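Local atomic coordinates of Low density lipoprotein receptor adapter protein 1 (Rattus norvegicus, PDB entry 3SO6), a protein that acts as a clathrin-associated adaptor for efficient endocytosis of the LDL receptor in polarized cells, its phosphotyrosine-interaction (PTB) domain binding the receptor's NPXY motif. Residues C77-M82 and A114-V119; D84-Y89 and A103-K108. All coordinates share one frame; numbering follows the deposited sequence. Where two conformers were deposited one is given.

Contact 1. Residues C77-M82 and A114-V119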
# COMPACT_ATOMS: atom_id res chain seq x y z
N CYS A 77 -4.37 -4.79 0.02
CA CYS A 77 -4.55 -3.41 -0.25
C CYS A 77 -6.02 -3.07 -0.39
O CYS A 77 -6.84 -3.96 -0.63
CB CYS A 77 -3.76 -2.91 -1.46
SG CYS A 77 -4.33 -3.55 -3.04
N THR A 78 -6.32 -1.78 -0.27
CA THR A 78 -7.72 -1.32 -0.21
C THR A 78 -7.92 0.09 -0.74
O THR A 78 -7.09 0.95 -0.45
CB THR A 78 -8.24 -1.43 1.26
OG1 THR A 78 -9.58 -1.01 1.34
CG2 THR A 78 -7.42 -0.54 2.25
N ALA A 79 -9.04 0.31 -1.43
CA ALA A 79 -9.60 1.60 -1.56
C ALA A 79 -10.70 1.61 -0.47
O ALA A 79 -11.69 0.85 -0.58
CB ALA A 79 -10.17 1.79 -2.94
N ASP A 80 -10.52 2.39 0.58
CA ASP A 80 -11.41 2.28 1.79
C ASP A 80 -12.87 2.63 1.48
O ASP A 80 -13.14 3.51 0.65
CB ASP A 80 -10.83 3.20 2.89
CG ASP A 80 -11.43 2.93 4.24
OD1 ASP A 80 -11.25 1.82 4.75
OD2 ASP A 80 -12.08 3.84 4.80
N LYS A 81 -13.81 1.92 2.13
CA LYS A 81 -15.24 2.24 1.92
C LYS A 81 -15.65 3.55 2.56
O LYS A 81 -16.24 4.41 1.91
CB LYS A 81 -16.09 1.13 2.53
CG LYS A 81 -17.60 1.31 2.30
CD LYS A 81 -18.37 0.17 2.99
CE LYS A 81 -19.87 0.46 2.93
NZ LYS A 81 -20.62 -0.57 3.77
N MET A 82 -15.40 3.71 3.87
CA MET A 82 -15.85 4.91 4.56
C MET A 82 -15.08 6.13 4.06
O MET A 82 -15.67 7.18 3.74
CB MET A 82 -15.65 4.74 6.07
CG MET A 82 -15.84 6.02 6.85
SD MET A 82 -16.26 5.75 8.56
CE MET A 82 -17.92 5.20 8.29
N ALA A 114 -8.08 3.55 -8.64
CA ALA A 114 -7.03 3.25 -9.64
C ALA A 114 -5.79 2.71 -8.99
O ALA A 114 -5.12 1.80 -9.51
CB ALA A 114 -6.70 4.54 -10.47
N VAL A 115 -5.40 3.29 -7.88
CA VAL A 115 -4.17 2.81 -7.18
C VAL A 115 -4.39 1.36 -6.72
O VAL A 115 -3.52 0.50 -6.95
CB VAL A 115 -3.83 3.67 -5.97
CG1 VAL A 115 -2.53 3.11 -5.34
CG2 VAL A 115 -3.57 5.14 -6.45
N THR A 116 -5.55 1.08 -6.10
CA THR A 116 -5.82 -0.28 -5.60
C THR A 116 -5.78 -1.29 -6.74
O THR A 116 -5.24 -2.39 -6.59
CB THR A 116 -7.10 -0.28 -4.77
OG1 THR A 116 -7.11 0.85 -3.89
CG2 THR A 116 -7.23 -1.57 -4.10
N LEU A 117 -6.41 -0.94 -7.88
CA LEU A 117 -6.47 -1.85 -9.02
C LEU A 117 -5.05 -2.07 -9.59
O LEU A 117 -4.77 -3.15 -10.12
CB LEU A 117 -7.39 -1.28 -10.07
CG LEU A 117 -8.88 -1.40 -9.65
CD1 LEU A 117 -9.70 -0.55 -10.59
CD2 LEU A 117 -9.39 -2.77 -9.59
N THR A 118 -4.22 -1.05 -9.55
CA THR A 118 -2.84 -1.16 -10.06
C THR A 118 -2.05 -2.10 -9.13
O THR A 118 -1.28 -2.95 -9.61
CB THR A 118 -2.19 0.20 -10.14
OG1 THR A 118 -2.98 1.00 -10.99
CG2 THR A 118 -0.81 0.11 -10.69
N VAL A 119 -2.19 -1.93 -7.82
CA VAL A 119 -1.54 -2.84 -6.86
C VAL A 119 -2.02 -4.26 -7.04
O VAL A 119 -1.23 -5.19 -7.01
CB VAL A 119 -1.63 -2.30 -5.44
CG1 VAL A 119 -1.03 -3.27 -4.46
CG2 VAL A 119 -0.98 -0.91 -5.32
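Ala-114 O is gripped twice from within the helix, by Thr-118 N and, at 2.7 Å, by the hydroxyl Thr-118 OG1, which sits above the carbonyl plane. Thr-116 likewise turns its hydroxyl back on its own helix, with OG1 beside the backbone N (chi1 -44°) and bonded to Ala-112 O. Thr-116 OG1 also faces strand 77-79 but does not bond to it, lying 3.2 Å from Ala-79 N at a poor angle and 3.3 Å from Ala-79 CB. The same torsion sets Thr-116 CG2 anti to the backbone N, 3.7 Å from Cys-77 SG. The sulfur occupies the crowded position between its own N and carbonyl carbon (chi1 69°) and also meets Val-119 CG1 at 3.6 Å, so two helix residues hold it from adjacent turns. Beside this nearly antiparallel seam the bound LDL-receptor tail packs aromatic side chains on Cys-77 and Thr-116, in the groove between edge strand and C-terminal helix where PTB domains hold their peptides. With no hydrogen bond joining helix to strand, their contact rests on van der Waals packing, leaving one edge of strand 77-79 to pair with the peptide while the other pairs with strand 86-92.

Contact 2. Residues D84-Y89 and A103-K108; sequences DKVFAY and AFLCTK
Strands 86-89 and 103-105 run antiparallel at 160°, with Phe-87 and Phe-104 as a hydrogen-bonded pair flanked by the non-hydrogen-bonded pairs Val-86 with Leu-105 and Ala-88 with Ala-103. Phe-104 N reaches Phe-87 O at 2.8 Å, nearly along the C=O axis, and Phe-87 N returns a bond to Phe-104 O; just beyond the strands Cys-106 N adds another, 2.8 Å from Lys-85 O. With CG anti to the carbonyl carbon in Phe-104 (chi1 -57°) and anti to the backbone N in Phe-87 (chi1 162°), the two side chains leave the sheet side by side, Phe-87 CD2 lying 3.9 Å from Phe-104 CD1. Phe-87 O lies in plane at the edge of the Phe-104 ring, whose CE1 meets Tyr-89 CE2 at 3.6 Å as the side chains cross obliquely. An alanine in place of Phe-104 would probably loosen this aromatic layer, because Phe-87 and Tyr-89 would both lose the ring packed against them. Helix 109-131 lies over Phe-87. On the other face, toward helix 22-38, the groups are aliphatic: Val-86 CG1 touches Ala-103 CB at 3.9 Å, and Ala-88 CB packs beside the same methyl. At the exposed end the extended Lys-85 reaches a water that bridges NZ to Thr-107 O. The pairing belongs to the beta hairpin 86-92/99-105 in the antiparallel sheet of the PTB domain, a member of the PH superfold.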
# COMPACT_ATOMS: atom_id res chain seq x y z
N ASP A 84 -13.38 7.25 1.37
CA ASP A 84 -13.25 6.73 -0.00
C ASP A 84 -12.20 7.41 -0.86
O ASP A 84 -11.93 6.93 -1.98
CB ASP A 84 -14.60 6.61 -0.67
CG ASP A 84 -15.23 7.97 -1.03
OD1 ASP A 84 -14.63 9.04 -0.81
OD2 ASP A 84 -16.32 7.94 -1.59
N LYS A 85 -11.53 8.46 -0.33
CA LYS A 85 -10.35 8.99 -1.06
C LYS A 85 -9.08 8.31 -0.59
O LYS A 85 -7.98 8.70 -1.04
CB LYS A 85 -10.20 10.50 -0.88
CG LYS A 85 -11.41 11.23 -1.47
CD LYS A 85 -11.39 12.73 -1.04
CE LYS A 85 -12.69 13.46 -1.33
NZ LYS A 85 -12.51 14.90 -0.90
N VAL A 86 -9.18 7.29 0.28
CA VAL A 86 -7.92 6.70 0.87
C VAL A 86 -7.60 5.36 0.24
O VAL A 86 -8.48 4.51 0.13
CB VAL A 86 -8.07 6.56 2.42
CG1 VAL A 86 -6.87 5.84 3.03
CG2 VAL A 86 -8.32 7.96 3.05
N PHE A 87 -6.35 5.28 -0.20
CA PHE A 87 -5.76 3.99 -0.56
C PHE A 87 -4.85 3.55 0.61
O PHE A 87 -4.11 4.39 1.16
CB PHE A 87 -4.91 4.20 -1.81
CG PHE A 87 -3.93 3.05 -2.01
CD1 PHE A 87 -4.38 1.78 -2.44
CD2 PHE A 87 -2.57 3.21 -1.72
CE1 PHE A 87 -3.49 0.71 -2.57
CE2 PHE A 87 -1.72 2.11 -1.77
CZ PHE A 87 -2.15 0.89 -2.21
N ALA A 88 -4.88 2.26 0.95
CA ALA A 88 -3.97 1.80 1.99
C ALA A 88 -3.46 0.41 1.63
O ALA A 88 -4.13 -0.40 0.91
CB ALA A 88 -4.64 1.81 3.40
N TYR A 89 -2.31 0.08 2.17
CA TYR A 89 -1.82 -1.32 2.12
C TYR A 89 -1.42 -1.81 3.46
O TYR A 89 -1.16 -0.98 4.37
CB TYR A 89 -0.71 -1.49 1.06
CG TYR A 89 0.60 -0.80 1.39
CD1 TYR A 89 1.50 -1.42 2.27
CD2 TYR A 89 0.89 0.49 0.93
CE1 TYR A 89 2.67 -0.81 2.63
CE2 TYR A 89 2.14 1.13 1.28
CZ TYR A 89 2.99 0.44 2.14
OH TYR A 89 4.17 1.06 2.52
N ALA A 103 -1.46 4.43 4.96
CA ALA A 103 -2.58 5.02 4.27
C ALA A 103 -2.20 6.31 3.56
O ALA A 103 -1.38 7.09 4.07
CB ALA A 103 -3.75 5.25 5.22
N PHE A 104 -2.80 6.50 2.37
CA PHE A 104 -2.49 7.62 1.52
C PHE A 104 -3.78 8.28 1.08
O PHE A 104 -4.77 7.62 0.70
CB PHE A 104 -1.73 7.13 0.26
CG PHE A 104 -0.48 6.37 0.61
CD1 PHE A 104 -0.53 5.04 1.02
CD2 PHE A 104 0.79 7.06 0.62
CE1 PHE A 104 0.67 4.39 1.41
CE2 PHE A 104 1.96 6.38 1.00
CZ PHE A 104 1.86 5.06 1.42
N LEU A 105 -3.77 9.61 1.09
CA LEU A 105 -4.93 10.39 0.68
C LEU A 105 -4.76 10.77 -0.81
O LEU A 105 -3.68 11.28 -1.23
CB LEU A 105 -4.98 11.67 1.48
CG LEU A 105 -6.17 12.56 1.14
CD1 LEU A 105 -7.52 12.00 1.61
CD2 LEU A 105 -6.02 13.90 1.90
N CYS A 106 -5.80 10.44 -1.59
CA CYS A 106 -5.84 10.74 -3.02
C CYS A 106 -6.74 11.97 -3.17
O CYS A 106 -7.55 12.31 -2.30
CB CYS A 106 -6.41 9.54 -3.79
SG CYS A 106 -5.47 8.01 -3.43
N THR A 107 -6.69 12.57 -4.33
CA THR A 107 -7.63 13.68 -4.62
C THR A 107 -9.07 13.29 -4.74
O THR A 107 -10.00 14.11 -4.42
CB THR A 107 -7.20 14.47 -5.90
OG1 THR A 107 -6.99 13.50 -6.94
CG2 THR A 107 -5.86 15.10 -5.64
N LYS A 108 -9.31 12.09 -5.22
CA LYS A 108 -10.66 11.64 -5.60
C LYS A 108 -10.78 10.13 -5.35
O LYS A 108 -9.77 9.43 -5.38
CB LYS A 108 -10.87 11.86 -7.12
CG LYS A 108 -10.96 13.40 -7.54
CD LYS A 108 -11.38 13.50 -8.99
CE LYS A 108 -10.88 14.81 -9.70
NZ LYS A 108 -11.59 15.00 -11.01
O HOH W 1 -10.29 16.15 -2.42

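In the fold
Both contacts are largely buried, their centres about 7 Å apart, but only contact 2 reaches the surface, at its lysine end. They meet through neighbouring strands of one sheet: Thr-78 N lies 2.8 Å from Ala-88 O and, just past the end of strand 74-79, Asp-80 N lies 3.0 Å from Val-86 O, both probable hydrogen bonds. Phe-87 also serves both, since its CD1 sits 3.2 Å from Thr-116 OG1. Contact 2 knits the sheet interior with backbone hydrogen bonds and aromatic packing, whereas contact 1 sets helix against edge strand by packing without a hydrogen bond between them. Strands 74-79, 86-92 and 99-105 and helix 109-131 follow one another, so both contacts draw on one consecutive run of elements.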